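Local coordinates for leucine aminopeptidase 1 (Caenorhabditis elegans, PDB 2HC9), which is a zinc-dependent M17 aminopeptidase that releases N-terminal amino acids, preferably leucine, from peptides and probably acts in digestion, at residues 252-257 / 303-308; 324-329 / 419-424; 360-365 / 456-461. The protein carries 1 engineered substitution. All coordinates share one frame; numbering follows the deposited sequence.

Interaction 1. Residues 252-257 / 303-308; sequences KGVVYD and CIVENN. With ZN (zinc ion), chain C; ZN (zinc ion), chain B.
C303 starts the pairing, its carbonyl oxygen taking the amide of G253 (G253 N to C303 O 2.7 Å). The strands run parallel here, their axes 30° apart. At I304 the backbones come close, and its CA-H points to G253 O. V305 is held at both backbone polar atoms: its N donates to G253 O from above that carbonyl plane, and its O receives V255 N at 2.9 Å. V305 CG2 lies 3.6 Å from V254 CG2. Between the V254/V305 and D257/N307 pairs the chain of 252-257 turns a corner at V255 and spends one residue more than 303-308, which carries N307 level with D257. The side chains of V255 and E306 cross at about a right angle, CG2 against CB. E306 OE2 uses its anti lone pair for N308 ND2 (2.9 Å) and forms a salt bridge with K315 of the second subunit. N307 N donates to Y256 O, 3.0 Å away. The side-chain amide of N307 lies beside the carboxylate of D257, pointing the same way, the planes 40° apart, and N307 ND2 reaches D257 OD1 at 2.9 Å. N307 acts as a second-shell residue and, with G259 N, probably helps to hold the carboxylate's rotation, while D257 OD2 bridges both zinc ions, its bond to the chain C zinc the longer (2.6 Å). The extended chain of K252, CG anti to the backbone N (chi1 175°), brings NZ to that ion at 2.1 Å. D275, D334 and E336 complete the two-zinc centre of this M17 aminopeptidase. Strand 297-307 lies between strands 246-254 and 232-238; helix 337-350 packs on K252, V254, C303 and V305, helix 218-224 on C303, V305 and N307, and helix 186-199 on V255 and I304.

Interaction 2. Residues 324-329 / 419-424; sequences SGKTVE and ADMKNS
T327 and D420 exchange side-chain-to-backbone hydrogen bonds where strand 327-329 and the weakly bonded strand 421-422, which run parallel, meet in a small three-stranded sheet completed by strand 319-321. T327 OG1 stands between its own backbone N and carbonyl carbon (chi1 51°), which turns it to receive D420 N at 3.0 Å. In return, T327 N donates to D420 OD2 at 2.9 Å, approaching from above the carboxylate plane. Both groups also serve the hexamer: T327 OG1 bonds M136 O and D420 OD2 bonds T138 OG1, both partners on the third subunit.

M421 likewise sets CG between N and carbonyl carbon (chi1 64°), which rests M421 CG 3.8 Å from V328 CG2. A bend at chi3 then brings the CE methyl across the K326 chain, 4.2 Å from K326 CD. The other branch, V328 CG1, packs 3.8 Å from N423 CB. E329 and K422 run side by side in extended form, and E329 OE1 touches K422 CE at 3.6 Å. The charged ends do not meet; OE1 is instead bonded to S416 OG.

N423 turns its amide towards the catalytic region: ND2 donates to A335 O, and the backbone O receives NH1 of R338, a predicted active-site residue that N423 probably helps to position. The backbone pairing is straightest at E329 N, which donates to M421 O at 2.7 Å with an N-H...O angle of 168°.

Interaction 3. Residues 360-365 / 456-461; sequences MATLTG and LDIAAP
D457 OD1 is gripped by three backbone amides: L363 N at 2.9 Å, and T364 N and A459 N through weaker, longer bonds. They gather at the ends of two adjacent parallel strands, 356-361 and 452-457, of the central sheet of the catalytic domain, where the chain leaves each strand for a loop. With CG anti to the backbone N (chi1 -169°), the carboxylate extends from strand 452-457 to the loop after strand 356-361. L363 N reaches it from above, 49° out of the carboxylate plane. The other oxygen, D457 OD2, receives the hydroxyl of T364 on its syn side, with OG1 at 2.7 Å. T364 OG1 is bonded to S434 OG as well, and caps Q367 N weakly at the start of the following helix.

These bonds probably help to hold the loop through L363 and T364, which line the bicarbonate pocket. Between strand and pocket T362 is the centre of an inverse gamma turn, its OG1 bonded to the zinc ligand D275. Behind the turn the backbones still pair: A361 N donates to L456 O at 3.0 Å, and I458 N, just past its strand, to A361 O at 2.8 Å.

On the face away from D457, M360 and L456 lie alongside one another, with M360 SD 3.8 Å from L456 CD2. The side chain of I458 crosses M360 at about a right angle, and its CD1 sits 3.7 Å from M360 CG. At the far end of the contact, the methyl CB of A459 meets T364 O at 3.3 Å.

In the fold
From the N terminus, interaction 1 comes first: 252-257 and 303-308 close the beta-alpha-beta unit containing helix 277-290, and this loop is complete before the others open. Interaction 2 starts at 324-329, but interaction 3 opens at 360-365 before 419-424 returns to close it, and 456-461 comes last, so the two loops cross. Interactions 1 and 3 share the central sheet through neighbouring strands 246-254 and 356-361 and touch directly: K252 N lies 3.2 Å from M360 O, a probable hydrogen bond. Interaction 2 touches neither, its centre being about 20 Å from that of interaction 1; it joins a small separate sheet to the third subunit.

Interaction 1. Residues 252-257 / 303-308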
ATOM      1  N   LYS A 252      -0.179 -32.175   2.550  1.00 14.96           N
ATOM      2  CA  LYS A 252      -1.117 -31.047   2.674  1.00 14.89           C
ATOM      3  C   LYS A 252      -2.051 -31.017   1.481  1.00 13.45           C
ATOM      4  O   LYS A 252      -1.608 -30.791   0.336  1.00 13.99           O
ATOM      5  CB  LYS A 252      -0.356 -29.707   2.733  1.00 13.98           C
ATOM      6  CG  LYS A 252      -1.295 -28.458   2.749  1.00 14.01           C
ATOM      7  CD  LYS A 252      -0.483 -27.159   2.769  1.00 12.83           C
ATOM      8  CE  LYS A 252      -1.459 -25.969   2.633  1.00 10.58           C
ATOM      9  NZ  LYS A 252      -0.758 -24.621   2.664  1.00 13.51           N
ATOM     10  N   GLY A 253      -3.334 -31.263   1.749  1.00 15.83           N
ATOM     11  CA  GLY A 253      -4.355 -31.304   0.699  1.00 13.67           C
ATOM     12  C   GLY A 253      -5.376 -30.187   0.804  1.00 13.16           C
ATOM     13  O   GLY A 253      -6.587 -30.433   0.878  1.00 14.47           O
ATOM     14  N   VAL A 254      -4.895 -28.954   0.791  1.00 12.70           N
ATOM     15  CA  VAL A 254      -5.811 -27.824   0.799  1.00 12.79           C
ATOM     16  C   VAL A 254      -6.306 -27.602  -0.633  1.00 13.98           C
ATOM     17  O   VAL A 254      -5.594 -27.051  -1.482  1.00 13.88           O
ATOM     18  CB  VAL A 254      -5.150 -26.553   1.393  1.00 16.25           C
ATOM     19  CG1 VAL A 254      -6.131 -25.363   1.294  1.00 17.21           C
ATOM     20  CG2 VAL A 254      -4.792 -26.821   2.893  1.00 12.52           C
ATOM     21  N   VAL A 255      -7.528 -28.068  -0.903  1.00 13.90           N
ATOM     22  CA  VAL A 255      -8.026 -28.065  -2.278  1.00 13.54           C
ATOM     23  C   VAL A 255      -8.217 -26.645  -2.814  1.00 15.88           C
ATOM     24  O   VAL A 255      -8.106 -26.405  -4.006  1.00 13.43           O
ATOM     25  CB  VAL A 255      -9.329 -28.893  -2.449  1.00 14.40           C
ATOM     26  CG1 VAL A 255      -9.075 -30.362  -2.079  1.00 14.37           C
ATOM     27  CG2 VAL A 255     -10.474 -28.330  -1.613  1.00 14.24           C
ATOM     28  N   TYR A 256      -8.497 -25.708  -1.915  1.00 15.75           N
ATOM     29  CA  TYR A 256      -8.414 -24.291  -2.255  1.00 14.01           C
ATOM     30  C   TYR A 256      -8.131 -23.517  -1.007  1.00 14.06           C
ATOM     31  O   TYR A 256      -8.703 -23.805   0.038  1.00 13.60           O
ATOM     32  CB  TYR A 256      -9.745 -23.775  -2.843  1.00 13.02           C
ATOM     33  CG  TYR A 256      -9.534 -22.478  -3.564  1.00 18.89           C
ATOM     34  CD1 TYR A 256      -9.105 -22.467  -4.898  1.00 14.48           C
ATOM     35  CD2 TYR A 256      -9.708 -21.257  -2.904  1.00 17.99           C
ATOM     36  CE1 TYR A 256      -8.889 -21.262  -5.576  1.00 13.19           C
ATOM     37  CE2 TYR A 256      -9.512 -20.059  -3.558  1.00 15.61           C
ATOM     38  CZ  TYR A 256      -9.104 -20.062  -4.872  1.00 16.16           C
ATOM     39  OH  TYR A 256      -8.920 -18.864  -5.469  1.00 14.29           O
ATOM     40  N   ASP A 257      -7.271 -22.514  -1.129  1.00 12.77           N
ATOM     41  CA  ASP A 257      -6.949 -21.650   0.005  1.00 13.22           C
ATOM     42  C   ASP A 257      -7.348 -20.192  -0.314  1.00 13.48           C
ATOM     43  O   ASP A 257      -6.637 -19.487  -1.030  1.00 15.44           O
ATOM     44  CB  ASP A 257      -5.447 -21.750   0.271  1.00 12.76           C
ATOM     45  CG  ASP A 257      -5.050 -21.154   1.608  1.00 15.46           C
ATOM     46  OD1 ASP A 257      -5.952 -20.712   2.382  1.00 14.51           O
ATOM     47  OD2 ASP A 257      -3.824 -21.159   1.870  1.00 14.89           O
ATOM     48  N   CYS A 303      -4.311 -34.843   4.344  1.00 13.00           N
ATOM     49  CA  CYS A 303      -5.134 -33.942   5.132  1.00 14.51           C
ATOM     50  C   CYS A 303      -5.854 -33.042   4.141  1.00 16.20           C
ATOM     51  O   CYS A 303      -5.211 -32.205   3.503  1.00 15.31           O
ATOM     52  CB  CYS A 303      -4.221 -33.116   6.064  1.00 13.68           C
ATOM     53  SG  CYS A 303      -3.147 -34.171   7.100  1.00 17.18           S
ATOM     54  N   ILE A 304      -7.167 -33.237   3.989  1.00 13.44           N
ATOM     55  CA  ILE A 304      -7.895 -32.704   2.812  1.00 14.16           C
ATOM     56  C   ILE A 304      -8.980 -31.727   3.296  1.00 15.20           C
ATOM     57  O   ILE A 304      -9.931 -32.123   3.960  1.00 17.53           O
ATOM     58  CB  ILE A 304      -8.549 -33.822   1.994  1.00 15.42           C
ATOM     59  CG1 ILE A 304      -7.468 -34.760   1.420  1.00 15.15           C
ATOM     60  CG2 ILE A 304      -9.372 -33.227   0.816  1.00 12.69           C
ATOM     61  CD1 ILE A 304      -8.054 -36.089   0.841  1.00 16.83           C
ATOM     62  N   VAL A 305      -8.772 -30.441   3.026  1.00 13.69           N
ATOM     63  CA  VAL A 305      -9.685 -29.387   3.541  1.00 12.39           C
ATOM     64  C   VAL A 305      -9.836 -28.302   2.484  1.00 14.10           C
ATOM     65  O   VAL A 305      -9.000 -28.178   1.590  1.00 13.31           O
ATOM     66  CB  VAL A 305      -9.117 -28.698   4.809  1.00 15.10           C
ATOM     67  CG1 VAL A 305      -8.948 -29.697   5.967  1.00 17.04           C
ATOM     68  CG2 VAL A 305      -7.796 -27.945   4.489  1.00 15.54           C
ATOM     69  N   GLU A 306     -10.910 -27.523   2.575  1.00 12.50           N
ATOM     70  CA  GLU A 306     -10.939 -26.254   1.857  1.00 13.83           C
ATOM     71  C   GLU A 306     -10.993 -25.123   2.881  1.00 15.39           C
ATOM     72  O   GLU A 306     -11.785 -25.185   3.819  1.00 16.48           O
ATOM     73  CB  GLU A 306     -12.124 -26.192   0.883  1.00 14.17           C
ATOM     74  CG  GLU A 306     -12.169 -24.816   0.130  1.00 14.47           C
ATOM     75  CD  GLU A 306     -13.113 -24.777  -1.071  1.00 17.10           C
ATOM     76  OE1 GLU A 306     -13.326 -25.830  -1.713  1.00 17.18           O
ATOM     77  OE2 GLU A 306     -13.634 -23.674  -1.378  1.00 15.42           O
ATOM     78  N   ASN A 307     -10.123 -24.115   2.708  1.00 13.52           N
ATOM     79  CA  ASN A 307      -9.995 -23.004   3.662  1.00 13.24           C
ATOM     80  C   ASN A 307     -10.779 -21.803   3.105  1.00 16.31           C
ATOM     81  O   ASN A 307     -10.316 -21.117   2.181  1.00 17.23           O
ATOM     82  CB  ASN A 307      -8.495 -22.668   3.848  1.00 12.41           C
ATOM     83  CG  ASN A 307      -8.243 -21.777   5.065  1.00 16.53           C
ATOM     84  OD1 ASN A 307      -8.994 -21.813   6.034  1.00 17.61           O
ATOM     85  ND2 ASN A 307      -7.193 -20.955   5.002  1.00 14.73           N
ATOM     86  N   ASN A 308     -11.994 -21.598   3.616  1.00 14.84           N
ATOM     87  CA  ASN A 308     -12.907 -20.619   3.030  1.00 13.73           C
ATOM     88  C   ASN A 308     -13.510 -19.728   4.116  1.00 14.01           C
ATOM     89  O   ASN A 308     -13.089 -19.765   5.271  1.00 15.95           O
ATOM     90  CB  ASN A 308     -13.994 -21.304   2.150  1.00 14.41           C
ATOM     91  CG  ASN A 308     -14.384 -20.454   0.916  1.00 14.98           C
ATOM     92  OD1 ASN A 308     -14.760 -19.284   1.047  1.00 16.00           O
ATOM     93  ND2 ASN A 308     -14.325 -21.053  -0.280  1.00 15.44           N
TER
HETATM   94 ZN    ZN C 702      -2.258 -23.172   2.273  1.00 18.97          ZN
HETATM   95 ZN    ZN B 701      -2.957 -20.531   3.622  1.00 18.80          ZN
HETATM   96  O   HOH W   1      -1.279 -21.481   3.000  1.00 14.92           O

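Interaction 2. Residues 324-329 / 419-424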
ATOM      1  N   SER A 324      -2.897 -33.795  19.019  1.00 16.94           N
ATOM      2  CA  SER A 324      -1.828 -34.058  20.010  1.00 17.08           C
ATOM      3  C   SER A 324      -2.277 -33.776  21.453  1.00 18.34           C
ATOM      4  O   SER A 324      -1.595 -34.183  22.412  1.00 18.92           O
ATOM      5  CB  SER A 324      -0.614 -33.182  19.691  1.00 19.90           C
ATOM      6  OG  SER A 324      -0.926 -31.812  19.929  1.00 16.89           O
ATOM      7  N   GLY A 325      -3.389 -33.064  21.593  1.00 16.89           N
ATOM      8  CA  GLY A 325      -3.834 -32.584  22.899  1.00 17.66           C
ATOM      9  C   GLY A 325      -3.308 -31.191  23.230  1.00 19.25           C
ATOM     10  O   GLY A 325      -3.776 -30.581  24.189  1.00 15.73           O
ATOM     11  N   LYS A 326      -2.329 -30.698  22.462  1.00 15.02           N
ATOM     12  CA  LYS A 326      -1.773 -29.344  22.696  1.00 15.95           C
ATOM     13  C   LYS A 326      -2.703 -28.253  22.140  1.00 18.52           C
ATOM     14  O   LYS A 326      -3.454 -28.501  21.189  1.00 18.06           O
ATOM     15  CB  LYS A 326      -0.380 -29.198  22.067  1.00 13.05           C
ATOM     16  CG  LYS A 326       0.669 -29.998  22.866  1.00 18.73           C
ATOM     17  CD  LYS A 326       2.013 -30.009  22.168  1.00 22.41           C
ATOM     18  CE  LYS A 326       3.029 -30.806  23.002  1.00 27.14           C
ATOM     19  NZ  LYS A 326       3.174 -30.272  24.407  1.00 33.39           N
ATOM     20  N   THR A 327      -2.651 -27.057  22.722  1.00 15.51           N
ATOM     21  CA  THR A 327      -3.498 -25.964  22.217  1.00 16.12           C
ATOM     22  C   THR A 327      -2.718 -25.029  21.283  1.00 15.88           C
ATOM     23  O   THR A 327      -1.529 -24.777  21.486  1.00 16.09           O
ATOM     24  CB  THR A 327      -4.135 -25.146  23.352  1.00 16.46           C
ATOM     25  OG1 THR A 327      -3.101 -24.741  24.283  1.00 17.64           O
ATOM     26  CG2 THR A 327      -5.219 -26.011  24.108  1.00 19.18           C
ATOM     27  N   VAL A 328      -3.392 -24.518  20.255  1.00 13.71           N
ATOM     28  CA  VAL A 328      -2.747 -23.594  19.328  1.00 12.50           C
ATOM     29  C   VAL A 328      -3.646 -22.343  19.232  1.00 15.53           C
ATOM     30  O   VAL A 328      -4.854 -22.448  18.996  1.00 16.86           O
ATOM     31  CB  VAL A 328      -2.493 -24.224  17.917  1.00 14.66           C
ATOM     32  CG1 VAL A 328      -1.946 -23.135  16.980  1.00 14.77           C
ATOM     33  CG2 VAL A 328      -1.475 -25.395  18.022  1.00 13.47           C
ATOM     34  N   GLU A 329      -3.033 -21.171  19.428  1.00 15.37           N
ATOM     35  CA  GLU A 329      -3.726 -19.887  19.179  1.00 16.61           C
ATOM     36  C   GLU A 329      -3.521 -19.560  17.717  1.00 15.90           C
ATOM     37  O   GLU A 329      -2.373 -19.363  17.264  1.00 14.91           O
ATOM     38  CB  GLU A 329      -3.110 -18.783  20.039  1.00 14.17           C
ATOM     39  CG  GLU A 329      -3.785 -17.442  19.844  1.00 15.29           C
ATOM     40  CD  GLU A 329      -3.181 -16.339  20.719  1.00 20.03           C
ATOM     41  OE1 GLU A 329      -2.172 -16.566  21.448  1.00 18.24           O
ATOM     42  OE2 GLU A 329      -3.737 -15.233  20.654  1.00 18.29           O
ATOM     43  N   ALA A 419      -2.035 -19.896  24.976  1.00 18.27           N
ATOM     44  CA  ALA A 419      -2.109 -21.265  24.484  1.00 14.71           C
ATOM     45  C   ALA A 419      -0.713 -21.834  24.465  1.00 18.34           C
ATOM     46  O   ALA A 419       0.254 -21.138  24.756  1.00 17.48           O
ATOM     47  CB  ALA A 419      -2.716 -21.310  23.075  1.00 17.53           C
ATOM     48  N   ASP A 420      -0.599 -23.113  24.127  1.00 16.69           N
ATOM     49  CA  ASP A 420       0.710 -23.741  24.098  1.00 18.37           C
ATOM     50  C   ASP A 420       1.615 -23.113  23.043  1.00 18.34           C
ATOM     51  O   ASP A 420       2.826 -23.066  23.214  1.00 15.43           O
ATOM     52  CB  ASP A 420       0.569 -25.242  23.839  1.00 17.52           C
ATOM     53  CG  ASP A 420      -0.038 -25.974  25.016  1.00 18.26           C
ATOM     54  OD1 ASP A 420       0.120 -25.511  26.174  1.00 16.68           O
ATOM     55  OD2 ASP A 420      -0.653 -27.035  24.780  1.00 16.77           O
ATOM     56  N   MET A 421       1.017 -22.582  21.982  1.00 17.73           N
ATOM     57  CA  MET A 421       1.789 -21.872  20.948  1.00 14.10           C
ATOM     58  C   MET A 421       0.807 -21.133  20.051  1.00 14.79           C
ATOM     59  O   MET A 421      -0.403 -21.411  20.069  1.00 16.78           O
ATOM     60  CB  MET A 421       2.598 -22.861  20.090  1.00 14.22           C
ATOM     61  CG  MET A 421       1.704 -23.814  19.283  1.00 14.39           C
ATOM     62  SD  MET A 421       2.534 -25.363  18.860  1.00 17.10           S
ATOM     63  CE  MET A 421       2.247 -26.201  20.413  1.00 16.29           C
ATOM     64  N   LYS A 422       1.332 -20.198  19.273  1.00 15.72           N
ATOM     65  CA  LYS A 422       0.577 -19.605  18.157  1.00 13.11           C
ATOM     66  C   LYS A 422       0.945 -20.391  16.898  1.00 15.90           C
ATOM     67  O   LYS A 422       1.973 -21.046  16.879  1.00 15.05           O
ATOM     68  CB  LYS A 422       1.011 -18.149  17.960  1.00 16.53           C
ATOM     69  CG  LYS A 422       0.664 -17.199  19.101  1.00 17.23           C
ATOM     70  CD  LYS A 422       0.881 -15.737  18.682  1.00 17.66           C
ATOM     71  CE  LYS A 422       0.479 -14.796  19.826  1.00 20.67           C
ATOM     72  NZ  LYS A 422       0.715 -13.354  19.483  1.00 18.16           N
ATOM     73  N   ASN A 423       0.139 -20.296  15.846  1.00 15.42           N
ATOM     74  CA  ASN A 423       0.500 -20.936  14.576  1.00 17.16           C
ATOM     75  C   ASN A 423       1.434 -20.119  13.668  1.00 17.33           C
ATOM     76  O   ASN A 423       2.040 -20.662  12.761  1.00 18.36           O
ATOM     77  CB  ASN A 423      -0.753 -21.458  13.826  1.00 16.51           C
ATOM     78  CG  ASN A 423      -1.565 -20.348  13.142  1.00 18.93           C
ATOM     79  OD1 ASN A 423      -1.721 -19.255  13.671  1.00 16.44           O
ATOM     80  ND2 ASN A 423      -2.136 -20.656  11.981  1.00 13.87           N
ATOM     81  N   SER A 424       1.568 -18.819  13.917  1.00 15.74           N
ATOM     82  CA  SER A 424       2.478 -18.017  13.102  1.00 19.22           C
ATOM     83  C   SER A 424       2.965 -16.816  13.882  1.00 17.97           C
ATOM     84  O   SER A 424       2.563 -16.597  15.030  1.00 17.46           O
ATOM     85  CB  SER A 424       1.833 -17.594  11.769  1.00 26.31           C
ATOM     86  OG  SER A 424       1.052 -16.454  11.929  1.00 36.39           O
TER

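Interaction 3. Residues 360-365 / 456-461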
ATOM      1  N   MET A 360       4.917 -33.248   3.280  1.00 15.76           N
ATOM      2  CA  MET A 360       5.258 -32.430   2.128  1.00 13.02           C
ATOM      3  C   MET A 360       4.076 -31.524   1.856  1.00 16.11           C
ATOM      4  O   MET A 360       2.920 -31.964   1.897  1.00 13.28           O
ATOM      5  CB  MET A 360       5.523 -33.315   0.912  1.00 13.92           C
ATOM      6  CG  MET A 360       6.004 -32.528  -0.312  1.00 15.11           C
ATOM      7  SD  MET A 360       6.618 -33.514  -1.708  1.00 15.87           S
ATOM      8  CE  MET A 360       5.108 -34.291  -2.368  1.00 15.68           C
ATOM      9  N   ALA A 361       4.360 -30.260   1.568  1.00 17.16           N
ATOM     10  CA  ALA A 361       3.309 -29.240   1.543  1.00 16.81           C
ATOM     11  C   ALA A 361       3.737 -28.076   0.679  1.00 14.45           C
ATOM     12  O   ALA A 361       4.896 -27.682   0.693  1.00 17.65           O
ATOM     13  CB  ALA A 361       3.029 -28.728   2.940  1.00 15.03           C
ATOM     14  N   THR A 362       2.764 -27.485  -0.014  1.00 14.15           N
ATOM     15  CA  THR A 362       2.941 -26.152  -0.601  1.00 15.53           C
ATOM     16  C   THR A 362       2.667 -25.150   0.523  1.00 17.89           C
ATOM     17  O   THR A 362       1.556 -24.632   0.645  1.00 15.01           O
ATOM     18  CB  THR A 362       1.947 -25.923  -1.774  1.00 14.75           C
ATOM     19  OG1 THR A 362       0.627 -26.199  -1.315  1.00 15.28           O
ATOM     20  CG2 THR A 362       2.247 -26.861  -2.918  1.00 16.07           C
ATOM     21  N   LEU A 363       3.658 -24.917   1.387  1.00 16.08           N
ATOM     22  CA  LEU A 363       3.344 -24.375   2.699  1.00 16.05           C
ATOM     23  C   LEU A 363       3.416 -22.851   2.740  1.00 17.91           C
ATOM     24  O   LEU A 363       2.510 -22.206   3.256  1.00 18.08           O
ATOM     25  CB  LEU A 363       4.218 -25.012   3.813  1.00 14.43           C
ATOM     26  CG  LEU A 363       3.590 -24.840   5.210  1.00 16.62           C
ATOM     27  CD1 LEU A 363       2.244 -25.603   5.345  1.00 19.22           C
ATOM     28  CD2 LEU A 363       4.583 -25.329   6.267  1.00 17.72           C
ATOM     29  N   THR A 364       4.494 -22.272   2.207  1.00 18.72           N
ATOM     30  CA  THR A 364       4.779 -20.830   2.408  1.00 18.32           C
ATOM     31  C   THR A 364       5.280 -20.165   1.130  1.00 16.54           C
ATOM     32  O   THR A 364       6.062 -20.750   0.400  1.00 16.39           O
ATOM     33  CB  THR A 364       5.830 -20.587   3.539  1.00 18.00           C
ATOM     34  OG1 THR A 364       7.113 -21.161   3.186  1.00 15.26           O
ATOM     35  CG2 THR A 364       5.341 -21.201   4.859  1.00 17.66           C
ATOM     36  N   GLY A 365       4.826 -18.933   0.893  1.00 15.55           N
ATOM     37  CA  GLY A 365       5.464 -18.035  -0.058  1.00 21.69           C
ATOM     38  C   GLY A 365       6.921 -17.741   0.292  1.00 19.17           C
ATOM     39  O   GLY A 365       7.756 -17.555  -0.607  1.00 18.44           O
ATOM     40  N   LEU A 456       8.966 -30.972   4.188  1.00 13.17           N
ATOM     41  CA  LEU A 456       9.453 -30.544   2.888  1.00 14.13           C
ATOM     42  C   LEU A 456       8.449 -29.525   2.337  1.00 17.05           C
ATOM     43  O   LEU A 456       7.291 -29.869   2.075  1.00 14.96           O
ATOM     44  CB  LEU A 456       9.562 -31.758   1.928  1.00 12.97           C
ATOM     45  CG  LEU A 456      10.131 -31.448   0.526  1.00 15.65           C
ATOM     46  CD1 LEU A 456      11.577 -30.921   0.606  1.00 15.46           C
ATOM     47  CD2 LEU A 456      10.071 -32.699  -0.349  1.00 19.22           C
ATOM     48  N   ASP A 457       8.893 -28.287   2.145  1.00 15.40           N
ATOM     49  CA  ASP A 457       8.040 -27.210   1.618  1.00 13.68           C
ATOM     50  C   ASP A 457       8.304 -27.052   0.116  1.00 15.69           C
ATOM     51  O   ASP A 457       9.427 -26.734  -0.318  1.00 15.13           O
ATOM     52  CB  ASP A 457       8.382 -25.905   2.367  1.00 14.25           C
ATOM     53  CG  ASP A 457       7.388 -24.757   2.113  1.00 16.44           C
ATOM     54  OD1 ASP A 457       6.589 -24.753   1.149  1.00 15.45           O
ATOM     55  OD2 ASP A 457       7.418 -23.803   2.923  1.00 16.81           O
ATOM     56  N   ILE A 458       7.254 -27.267  -0.669  1.00 15.87           N
ATOM     57  CA  ILE A 458       7.395 -27.364  -2.125  1.00 15.92           C
ATOM     58  C   ILE A 458       6.537 -26.308  -2.846  1.00 16.82           C
ATOM     59  O   ILE A 458       6.220 -26.459  -4.033  1.00 14.97           O
ATOM     60  CB  ILE A 458       7.044 -28.794  -2.643  1.00 12.75           C
ATOM     61  CG1 ILE A 458       5.566 -29.152  -2.335  1.00 14.60           C
ATOM     62  CG2 ILE A 458       7.981 -29.827  -2.005  1.00 15.46           C
ATOM     63  CD1 ILE A 458       5.025 -30.369  -3.165  1.00 15.60           C
ATOM     64  N   ALA A 459       6.193 -25.222  -2.150  1.00 15.13           N
ATOM     65  CA  ALA A 459       5.276 -24.230  -2.722  1.00 16.99           C
ATOM     66  C   ALA A 459       5.670 -23.816  -4.137  1.00 15.76           C
ATOM     67  O   ALA A 459       4.848 -23.853  -5.060  1.00 17.66           O
ATOM     68  CB  ALA A 459       5.193 -23.012  -1.801  1.00 15.25           C
ATOM     69  N   ALA A 460       6.918 -23.402  -4.323  1.00 13.51           N
ATOM     70  CA  ALA A 460       7.347 -22.935  -5.651  1.00 16.03           C
ATOM     71  C   ALA A 460       7.708 -24.072  -6.626  1.00 14.65           C
ATOM     72  O   ALA A 460       7.307 -24.012  -7.794  1.00 14.62           O
ATOM     73  CB  ALA A 460       8.509 -21.897  -5.536  1.00 14.98           C
ATOM     74  N   PRO A 461       8.521 -25.074  -6.189  1.00 16.45           N
ATOM     75  CA  PRO A 461       8.872 -26.129  -7.183  1.00 16.62           C
ATOM     76  C   PRO A 461       7.727 -26.994  -7.678  1.00 17.15           C
ATOM     77  O   PRO A 461       7.900 -27.707  -8.672  1.00 16.68           O
ATOM     78  CB  PRO A 461       9.902 -27.018  -6.460  1.00 18.49           C
ATOM     79  CG  PRO A 461       9.835 -26.649  -5.032  1.00 21.80           C
ATOM     80  CD  PRO A 461       9.242 -25.253  -4.917  1.00 16.67           C
TER